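Local coordinates for protein muconate cycloisomerase (Azorhizobium caulinodans, PDB 3MY9) that belongs to the enolase superfamily, joining an N-terminal domain of the mandelate racemase/muconate lactonizing enzyme type to a TIM-barrel-like domain, with magnesium present, at residues A[8-13]-A[41-46]; A[85-90]-A[111-116]; A[14-19]-A[37-42]. All coordinates share one frame; numbering follows the deposited sequence.

In the fold
Near its N terminus the chain runs out along strand 8-21 and returns along strand 35-44, and interactions 1 and 3 are two neighbouring lengths of this antiparallel pairing. Interaction 3 (14-19 with 37-42) closes the shorter loop, across residues 20-36, which are modelled only in part; interaction 1 (8-13 with 41-46) encloses it, and the two share Glu41 and Val42. Interaction 2 (85-90 with 111-116) follows in series and closes a helical loop, bringing the start of helix 87-97 against helix 102-120. Val42, packed on Ala111 and Ile115, joins the sheet to that helix pair. All three contacts belong to the N-terminal domain characteristic of this family.

Interaction 1. Residues A[8-13]-A[41-46]; sequences VERIRI and EVTSAD
Arg12 and Glu41 carry the ionic part of this antiparallel pairing, their side chains running alongside each other in the same direction. Arg12 NH1 is 2.8 Å from Glu41 OE1, yet the oxygen sits over a face of the guanidinium and none of the guanidinium hydrogens is directed to it; the guanidinium and carboxylate planes are 48° apart. Arg12 NH1 also makes a weak, long ion pair with Glu364.

Among the backbone bonds, Arg12 and Glu41 exchange a reciprocal pair, and Thr43 N donates to Arg10 O. Thr43 O is gripped twice, by Glu9 N at 2.9 Å and by Arg10 N at 3.3 Å. Two consecutive residues thus face one, a classic beta bulge that shifts the register by one residue between the Val8-Ser44 and Arg10-Thr43 pairs. The CA of Ile11 adds a C-H...O contact to Glu41 O at 3.2 Å.

Apolar packing centres on Val42. Val42 CG1 sits equally close, 3.7 Å, to Val8 CG1 and CG2, while Val42 CG2 meets Ile11 CG2 at 3.8 Å. Helix 102-120 packs here, Ala111 and Ile115 against Val42 and Leu112 against Val8. On the face opposite Val42, Arg10 CG lies between the backbone N and the carbonyl carbon (chi1 62°), beside Thr43 CB, and the extended chain brings a face of the guanidinium near Thr43 CG2, which lies toward the rim.

The chemistry is therefore divided: Val8 and Val42 pack against helix 102-120, with Ile11 CG2 alongside Val42, whereas the arginine-glutamate pair appears to be held by charge rather than by a directed hydrogen bond.

Interaction 2. Residues A[85-90]-A[111-116]; sequences KRVREL and ALLDIL
Val87 and Leu90 meet Leu112 and Leu113 through aliphatic groups, and the flat groups lie to one side of this packing. At the edge of the Arg86 guanidinium, in its plane, is Glu89 CD. Arg86 NH2 donates to Glu89 OE1 at 3.1 Å in a salt bridge that links the N-cap residue to the first turn of the helix; the carboxylate is met from above its plane, 38° out of it.

Across the contact, Val87 CG2 presses on Leu113 CD2 at 3.6 Å, the two side chains meeting at a slant. The same methyl reaches Leu112 CB at 4.1 Å, where Val87 and Leu112 run antiparallel alongside one another. Leu90 crosses Leu112 at about a right angle, and their CD2 methyls are only 3.5 Å apart, closer than methyl groups normally pack. The first torsion of Leu112, -93°, puts its CG away from a staggered position, which, with the short methyl contact, may reflect local strain. Farther along, Lys85 crosses Leu116 at about a right angle, Lys85 CG 4.2 Å from Leu116 CD1, a looser contact.

This buried seam joins the start of helix 87-97 to helix 102-120. Met280 and Leu279 of helix 279-292 adjoin Val87 and Leu113, respectively, while Ala111 and Ile115 rest on Val42 of strand 35-44. Arg86 NH1, in addition, forms a salt bridge with Asp134 of the second subunit, placing the contact beside a subunit interface.

Interaction 3. Residues A[14-19]-A[37-42]; sequences FLVESP and RVLLEV
Arg37 and Ser18 make the side-chain hydrogen bond of this contact: Arg37 NH1 donates to Ser18 OG at 2.9 Å, and the oxygen lies near the guanidinium plane, 14° out of it. The arginine chain bends at its third torsion (chi3 59°), which turns NE off the line of the preceding carbons, and the Ser18 hydroxyl also lies against Arg37 CD. Arg37 has stronger partners outside the two segments, with salt bridges from NE to Glu53 and from NH1 to Asp337.

The backbones are joined by two reciprocal antiparallel pairs. Phe14 N reaches Leu39 O at 2.8 Å, answered by Leu39 N on Phe14 O; two residues along, Val16 and Arg37 do the same, with Arg37 N 2.8 Å from Val16 O. Between them Leu15 and Val38 form the non-hydrogen-bonded pair, and the CA of Val38 makes a C-H...O contact with Phe14 O.

Packing follows on the face that bears Phe14, Val16, Arg37 and Leu39. Val16 CG2 stands between its own backbone N and carbonyl carbon, close to Arg37 O and 3.7 Å from Arg37 CB. Leu39 crosses Val16 at about a right angle; Leu39 CD1 is 3.7 Å from Val16 CG2 and 3.8 Å from Val16 CG1. The Phe14 ring turns an edge to Leu39 O, while its CE2 is 4.3 Å from Glu41 CB. Leu15 and Val38 occupy the other face, where both touch Phe68 of helix 64-79.

Glu53, Asp337 and the Ser18 hydroxyl all bind the guanidinium of buried Arg37, the carboxylates probably offsetting its charge and all three helping to fix its orientation, and Arg37 links this strand pair to strand 49-54 and to Asp337.

Interaction 1. Residues A[8-13]-A[41-46]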
loop_
_atom_site.group_PDB
_atom_site.type_symbol
_atom_site.label_atom_id
_atom_site.label_comp_id
_atom_site.label_asym_id
_atom_site.label_seq_id
_atom_site.Cartn_x
_atom_site.Cartn_y
_atom_site.Cartn_z
ATOM N N VAL A 8 44.006 -23.622 14.130
ATOM C CA VAL A 8 43.838 -24.910 13.482
ATOM C C VAL A 8 45.172 -25.344 12.869
ATOM O O VAL A 8 45.848 -24.550 12.202
ATOM C CB VAL A 8 42.801 -24.854 12.364
ATOM C CG1 VAL A 8 42.860 -26.121 11.525
ATOM C CG2 VAL A 8 41.380 -24.630 12.939
ATOM N N GLU A 9 45.530 -26.609 13.091
ATOM C CA GLU A 9 46.793 -27.173 12.605
ATOM C C GLU A 9 46.601 -28.204 11.485
ATOM O O GLU A 9 47.420 -28.265 10.566
ATOM C CB GLU A 9 47.579 -27.790 13.762
ATOM C CG GLU A 9 49.063 -27.995 13.463
ATOM C CD GLU A 9 49.811 -28.558 14.652
ATOM O OE1 GLU A 9 49.153 -29.186 15.513
ATOM O OE2 GLU A 9 51.045 -28.374 14.737
ATOM N N ARG A 10 45.556 -29.024 11.561
ATOM C CA ARG A 10 45.234 -29.952 10.472
ATOM C C ARG A 10 43.794 -30.413 10.502
ATOM O O ARG A 10 43.133 -30.353 11.537
ATOM C CB ARG A 10 46.130 -31.187 10.517
ATOM C CG ARG A 10 45.996 -32.028 11.776
ATOM C CD ARG A 10 46.829 -33.298 11.668
ATOM N NE ARG A 10 46.899 -34.023 12.936
ATOM C CZ ARG A 10 47.679 -33.695 13.969
ATOM N NH1 ARG A 10 48.475 -32.630 13.924
ATOM N NH2 ARG A 10 47.659 -34.440 15.071
ATOM N N ILE A 11 43.320 -30.887 9.358
ATOM C CA ILE A 11 42.024 -31.538 9.290
ATOM C C ILE A 11 42.135 -32.915 8.643
ATOM O O ILE A 11 43.119 -33.224 7.960
ATOM C CB ILE A 11 40.975 -30.682 8.538
ATOM C CG1 ILE A 11 41.328 -30.531 7.057
ATOM C CG2 ILE A 11 40.831 -29.313 9.205
ATOM C CD1 ILE A 11 40.308 -29.735 6.274
ATOM N N ARG A 12 41.137 -33.741 8.928
ATOM C CA ARG A 12 40.861 -34.965 8.199
ATOM C C ARG A 12 39.390 -34.934 7.808
ATOM O O ARG A 12 38.525 -34.670 8.648
ATOM C CB ARG A 12 41.104 -36.196 9.069
ATOM C CG ARG A 12 42.466 -36.285 9.729
ATOM C CD ARG A 12 42.796 -37.736 10.027
ATOM N NE ARG A 12 43.751 -37.903 11.123
ATOM C CZ ARG A 12 43.464 -38.371 12.344
ATOM N NH1 ARG A 12 42.227 -38.739 12.686
ATOM N NH2 ARG A 12 44.448 -38.486 13.241
ATOM N N ILE A 13 39.111 -35.176 6.534
ATOM C CA ILE A 13 37.742 -35.268 6.047
ATOM C C ILE A 13 37.471 -36.741 5.762
ATOM O O ILE A 13 38.271 -37.404 5.084
ATOM C CB ILE A 13 37.546 -34.441 4.767
ATOM C CG1 ILE A 13 37.959 -32.983 5.003
ATOM C CG2 ILE A 13 36.091 -34.511 4.299
ATOM C CD1 ILE A 13 38.258 -32.216 3.732
ATOM N N GLU A 41 37.208 -33.771 11.022
ATOM C CA GLU A 41 37.906 -33.718 12.288
ATOM C C GLU A 41 38.920 -32.594 12.208
ATOM O O GLU A 41 39.801 -32.606 11.347
ATOM C CB GLU A 41 38.630 -35.046 12.573
ATOM C CG GLU A 41 39.328 -35.097 13.939
ATOM C CD GLU A 41 40.487 -36.097 13.990
ATOM O OE1 GLU A 41 41.248 -36.183 13.004
ATOM O OE2 GLU A 41 40.654 -36.780 15.026
ATOM N N VAL A 42 38.813 -31.636 13.117
ATOM C CA VAL A 42 39.780 -30.547 13.161
ATOM C C VAL A 42 40.633 -30.669 14.406
ATOM O O VAL A 42 40.144 -31.060 15.460
ATOM C CB VAL A 42 39.079 -29.182 13.106
ATOM C CG1 VAL A 42 40.126 -28.066 12.999
ATOM C CG2 VAL A 42 38.138 -29.144 11.928
ATOM N N THR A 43 41.921 -30.363 14.264
ATOM C CA THR A 43 42.874 -30.500 15.353
ATOM C C THR A 43 43.683 -29.218 15.531
ATOM O O THR A 43 44.286 -28.734 14.583
ATOM C CB THR A 43 43.831 -31.682 15.094
ATOM O OG1 THR A 43 43.074 -32.834 14.674
ATOM C CG2 THR A 43 44.642 -32.000 16.349
ATOM N N SER A 44 43.699 -28.674 16.744
ATOM C CA SER A 44 44.415 -27.424 17.016
ATOM C C SER A 44 45.911 -27.631 17.206
ATOM O O SER A 44 46.374 -28.756 17.417
ATOM C CB SER A 44 43.881 -26.768 18.283
ATOM O OG SER A 44 44.313 -27.501 19.419
ATOM N N ALA A 45 46.652 -26.521 17.177
ATOM C CA ALA A 45 48.106 -26.518 17.425
ATOM C C ALA A 45 48.469 -26.940 18.849
ATOM O O ALA A 45 49.612 -27.330 19.104
ATOM C CB ALA A 45 48.704 -25.135 17.123
ATOM N N ASP A 46 47.511 -26.843 19.775
ATOM C CA ASP A 46 47.696 -27.335 21.154
ATOM C C ASP A 46 46.939 -28.673 21.446
ATOM O O ASP A 46 46.681 -29.106 22.618
ATOM C CB ASP A 46 47.268 -26.259 22.162
ATOM C CG ASP A 46 45.778 -25.998 22.140
ATOM O OD1 ASP A 46 45.209 -25.617 23.183
ATOM O OD2 ASP A 46 45.158 -26.191 21.079
#

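Interaction 2. Residues A[85-90]-A[111-116]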
loop_
_atom_site.group_PDB
_atom_site.type_symbol
_atom_site.label_atom_id
_atom_site.label_comp_id
_atom_site.label_asym_id
_atom_site.label_seq_id
_atom_site.Cartn_x
_atom_site.Cartn_y
_atom_site.Cartn_z
ATOM N N LYS A 85 39.315 -19.041 18.198
ATOM C CA LYS A 85 38.466 -18.052 18.882
ATOM C C LYS A 85 37.722 -17.137 17.917
ATOM O O LYS A 85 36.814 -16.439 18.351
ATOM C CB LYS A 85 39.292 -17.114 19.774
ATOM C CG LYS A 85 39.894 -17.670 21.037
ATOM C CD LYS A 85 41.124 -16.788 21.494
ATOM C CE LYS A 85 40.723 -15.694 22.486
ATOM N NZ LYS A 85 41.814 -15.086 23.254
ATOM N N ARG A 86 38.084 -17.095 16.635
ATOM C CA ARG A 86 37.403 -16.183 15.682
ATOM C C ARG A 86 36.507 -16.905 14.692
ATOM O O ARG A 86 36.695 -16.806 13.484
ATOM C CB ARG A 86 38.401 -15.319 14.919
ATOM C CG ARG A 86 39.213 -14.436 15.814
ATOM C CD ARG A 86 39.974 -13.366 15.008
ATOM N NE ARG A 86 40.710 -12.491 15.903
ATOM C CZ ARG A 86 40.952 -11.201 15.682
ATOM N NH1 ARG A 86 41.629 -10.517 16.588
ATOM N NH2 ARG A 86 40.534 -10.586 14.564
ATOM N N VAL A 87 35.494 -17.572 15.219
ATOM C CA VAL A 87 34.573 -18.358 14.421
ATOM C C VAL A 87 33.744 -17.519 13.420
ATOM O O VAL A 87 33.655 -17.859 12.237
ATOM C CB VAL A 87 33.640 -19.150 15.349
ATOM C CG1 VAL A 87 32.704 -20.026 14.541
ATOM C CG2 VAL A 87 34.511 -19.993 16.345
ATOM N N ARG A 88 33.147 -16.425 13.896
ATOM C CA ARG A 88 32.349 -15.568 13.025
ATOM C C ARG A 88 33.202 -14.972 11.925
ATOM O O ARG A 88 32.725 -14.792 10.809
ATOM C CB ARG A 88 31.636 -14.450 13.792
ATOM C CG ARG A 88 30.355 -13.974 13.073
ATOM C CD ARG A 88 29.743 -12.727 13.708
ATOM N NE ARG A 88 29.491 -12.844 15.156
ATOM C CZ ARG A 88 28.361 -13.261 15.697
ATOM N NH1 ARG A 88 27.365 -13.666 14.934
ATOM N NH2 ARG A 88 28.231 -13.301 17.019
ATOM N N GLU A 89 34.457 -14.651 12.240
ATOM C CA GLU A 89 35.381 -14.098 11.252
ATOM C C GLU A 89 35.672 -15.118 10.154
ATOM O O GLU A 89 35.753 -14.761 8.982
ATOM C CB GLU A 89 36.698 -13.664 11.902
ATOM C CG GLU A 89 37.681 -12.979 10.935
ATOM C CD GLU A 89 39.029 -12.676 11.585
ATOM O OE1 GLU A 89 39.348 -11.485 11.805
ATOM O OE2 GLU A 89 39.770 -13.639 11.885
ATOM N N LEU A 90 35.887 -16.378 10.542
ATOM C CA LEU A 90 36.157 -17.441 9.563
ATOM C C LEU A 90 34.912 -17.692 8.719
ATOM O O LEU A 90 35.045 -17.886 7.523
ATOM C CB LEU A 90 36.608 -18.757 10.230
ATOM C CG LEU A 90 36.991 -19.918 9.274
ATOM C CD1 LEU A 90 38.265 -19.592 8.521
ATOM C CD2 LEU A 90 37.155 -21.268 10.019
ATOM N N ALA A 111 32.893 -27.808 14.507
ATOM C CA ALA A 111 34.158 -28.345 14.978
ATOM C C ALA A 111 34.978 -27.300 15.748
ATOM O O ALA A 111 35.577 -27.611 16.772
ATOM C CB ALA A 111 34.949 -28.898 13.804
ATOM N N LEU A 112 34.997 -26.060 15.265
ATOM C CA LEU A 112 35.770 -25.002 15.947
ATOM C C LEU A 112 35.159 -24.669 17.298
ATOM O O LEU A 112 35.887 -24.385 18.246
ATOM C CB LEU A 112 35.840 -23.714 15.114
ATOM C CG LEU A 112 37.040 -23.551 14.199
ATOM C CD1 LEU A 112 37.293 -24.794 13.377
ATOM C CD2 LEU A 112 36.775 -22.334 13.317
ATOM N N LEU A 113 33.830 -24.676 17.370
ATOM C CA LEU A 113 33.130 -24.472 18.632
ATOM C C LEU A 113 33.324 -25.658 19.589
ATOM O O LEU A 113 33.416 -25.457 20.802
ATOM C CB LEU A 113 31.636 -24.183 18.393
ATOM C CG LEU A 113 31.326 -22.926 17.577
ATOM C CD1 LEU A 113 29.811 -22.687 17.338
ATOM C CD2 LEU A 113 31.959 -21.691 18.239
ATOM N N ASP A 114 33.411 -26.880 19.043
ATOM C CA ASP A 114 33.737 -28.086 19.820
ATOM C C ASP A 114 35.122 -27.920 20.485
ATOM O O ASP A 114 35.266 -28.081 21.695
ATOM C CB ASP A 114 33.717 -29.305 18.889
ATOM C CG ASP A 114 33.641 -30.651 19.630
ATOM O OD1 ASP A 114 33.217 -30.720 20.810
ATOM O OD2 ASP A 114 33.972 -31.665 18.982
ATOM N N ILE A 115 36.118 -27.541 19.683
ATOM C CA ILE A 115 37.466 -27.303 20.177
ATOM C C ILE A 115 37.496 -26.188 21.215
ATOM O O ILE A 115 38.020 -26.366 22.303
ATOM C CB ILE A 115 38.442 -26.934 19.050
ATOM C CG1 ILE A 115 38.692 -28.116 18.112
ATOM C CG2 ILE A 115 39.759 -26.484 19.630
ATOM C CD1 ILE A 115 39.685 -27.774 16.980
ATOM N N LEU A 116 36.930 -25.036 20.866
ATOM C CA LEU A 116 36.886 -23.875 21.773
ATOM C C LEU A 116 36.234 -24.233 23.104
ATOM O O LEU A 116 36.725 -23.860 24.174
ATOM C CB LEU A 116 36.117 -22.728 21.116
ATOM C CG LEU A 116 36.062 -21.401 21.860
ATOM C CD1 LEU A 116 37.464 -20.878 22.189
ATOM C CD2 LEU A 116 35.276 -20.364 21.004
#

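Interaction 3. Residues A[14-19]-A[37-42]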
loop_
_atom_site.group_PDB
_atom_site.type_symbol
_atom_site.label_atom_id
_atom_site.label_comp_id
_atom_site.label_asym_id
_atom_site.label_seq_id
_atom_site.Cartn_x
_atom_site.Cartn_y
_atom_site.Cartn_z
ATOM N N PHE A 14 36.362 -37.254 6.298
ATOM C CA PHE A 14 35.995 -38.660 6.134
ATOM C C PHE A 14 34.665 -38.778 5.420
ATOM O O PHE A 14 33.677 -38.158 5.836
ATOM C CB PHE A 14 35.863 -39.347 7.489
ATOM C CG PHE A 14 37.135 -39.407 8.272
ATOM C CD1 PHE A 14 37.965 -40.516 8.187
ATOM C CD2 PHE A 14 37.501 -38.368 9.112
ATOM C CE1 PHE A 14 39.129 -40.588 8.921
ATOM C CE2 PHE A 14 38.678 -38.432 9.847
ATOM C CZ PHE A 14 39.487 -39.546 9.753
ATOM N N LEU A 15 34.636 -39.556 4.344
ATOM C CA LEU A 15 33.375 -39.986 3.753
ATOM C C LEU A 15 33.106 -41.352 4.370
ATOM O O LEU A 15 33.915 -42.272 4.201
ATOM C CB LEU A 15 33.472 -40.073 2.222
ATOM C CG LEU A 15 32.143 -40.096 1.449
ATOM C CD1 LEU A 15 32.364 -40.133 -0.070
ATOM C CD2 LEU A 15 31.295 -41.275 1.882
ATOM N N VAL A 16 31.997 -41.475 5.101
ATOM C CA VAL A 16 31.640 -42.736 5.758
ATOM C C VAL A 16 30.287 -43.233 5.287
ATOM O O VAL A 16 29.426 -42.444 4.893
ATOM C CB VAL A 16 31.577 -42.605 7.299
ATOM C CG1 VAL A 16 32.913 -42.186 7.848
ATOM C CG2 VAL A 16 30.497 -41.622 7.718
ATOM N N GLU A 17 30.115 -44.549 5.338
ATOM C CA GLU A 17 28.830 -45.184 5.096
ATOM C C GLU A 17 28.312 -45.596 6.472
ATOM O O GLU A 17 29.083 -46.080 7.295
ATOM C CB GLU A 17 29.006 -46.410 4.190
ATOM C CG GLU A 17 27.868 -46.627 3.197
ATOM C CD GLU A 17 27.910 -47.999 2.512
ATOM O OE1 GLU A 17 26.966 -48.315 1.754
ATOM O OE2 GLU A 17 28.872 -48.764 2.729
ATOM N N SER A 18 27.023 -45.396 6.726
ATOM C CA SER A 18 26.413 -45.796 7.999
ATOM C C SER A 18 25.137 -46.594 7.752
ATOM O O SER A 18 24.393 -46.289 6.816
ATOM C CB SER A 18 26.102 -44.568 8.859
ATOM O OG SER A 18 27.293 -44.005 9.375
ATOM N N PRO A 19 24.873 -47.616 8.588
ATOM C CA PRO A 19 23.696 -48.439 8.338
ATOM C C PRO A 19 22.419 -47.851 8.931
ATOM O O PRO A 19 22.453 -47.208 9.983
ATOM C CB PRO A 19 24.050 -49.777 9.007
ATOM C CG PRO A 19 25.082 -49.460 10.041
ATOM C CD PRO A 19 25.604 -48.059 9.789
ATOM N N ARG A 37 27.867 -40.127 4.856
ATOM C CA ARG A 37 27.984 -38.952 5.712
ATOM C C ARG A 37 29.386 -38.358 5.616
ATOM O O ARG A 37 30.373 -39.084 5.541
ATOM C CB ARG A 37 27.688 -39.336 7.167
ATOM C CG ARG A 37 26.314 -40.001 7.404
ATOM C CD ARG A 37 26.310 -40.820 8.680
ATOM N NE ARG A 37 26.623 -39.998 9.842
ATOM C CZ ARG A 37 26.962 -40.462 11.044
ATOM N NH1 ARG A 37 27.040 -41.768 11.276
ATOM N NH2 ARG A 37 27.222 -39.600 12.028
ATOM N N VAL A 38 29.465 -37.033 5.621
ATOM C CA VAL A 38 30.746 -36.326 5.593
ATOM C C VAL A 38 31.060 -35.866 7.012
ATOM O O VAL A 38 30.320 -35.051 7.590
ATOM C CB VAL A 38 30.701 -35.072 4.675
ATOM C CG1 VAL A 38 32.108 -34.680 4.241
ATOM C CG2 VAL A 38 29.795 -35.303 3.461
ATOM N N LEU A 39 32.139 -36.394 7.574
ATOM C CA LEU A 39 32.600 -36.006 8.893
ATOM C C LEU A 39 33.949 -35.314 8.760
ATOM O O LEU A 39 34.796 -35.720 7.962
ATOM C CB LEU A 39 32.719 -37.225 9.800
ATOM C CG LEU A 39 31.640 -38.283 9.646
ATOM C CD1 LEU A 39 32.062 -39.536 10.393
ATOM C CD2 LEU A 39 30.283 -37.759 10.117
ATOM N N LEU A 40 34.132 -34.263 9.548
ATOM C CA LEU A 40 35.336 -33.448 9.533
ATOM C C LEU A 40 35.922 -33.476 10.927
ATOM O O LEU A 40 35.217 -33.233 11.903
ATOM C CB LEU A 40 34.975 -32.003 9.158
ATOM C CG LEU A 40 36.039 -30.908 9.319
ATOM C CD1 LEU A 40 37.020 -30.922 8.156
ATOM C CD2 LEU A 40 35.358 -29.532 9.442
ATOM N N GLU A 41 37.208 -33.771 11.022
ATOM C CA GLU A 41 37.906 -33.718 12.288
ATOM C C GLU A 41 38.920 -32.594 12.208
ATOM O O GLU A 41 39.801 -32.606 11.347
ATOM C CB GLU A 41 38.630 -35.046 12.573
ATOM C CG GLU A 41 39.328 -35.097 13.939
ATOM C CD GLU A 41 40.487 -36.097 13.990
ATOM O OE1 GLU A 41 41.248 -36.183 13.004
ATOM O OE2 GLU A 41 40.654 -36.780 15.026
ATOM N N VAL A 42 38.813 -31.636 13.117
ATOM C CA VAL A 42 39.780 -30.547 13.161
ATOM C C VAL A 42 40.633 -30.669 14.406
ATOM O O VAL A 42 40.144 -31.060 15.460
ATOM C CB VAL A 42 39.079 -29.182 13.106
ATOM C CG1 VAL A 42 40.126 -28.066 12.999
ATOM C CG2 VAL A 42 38.138 -29.144 11.928
#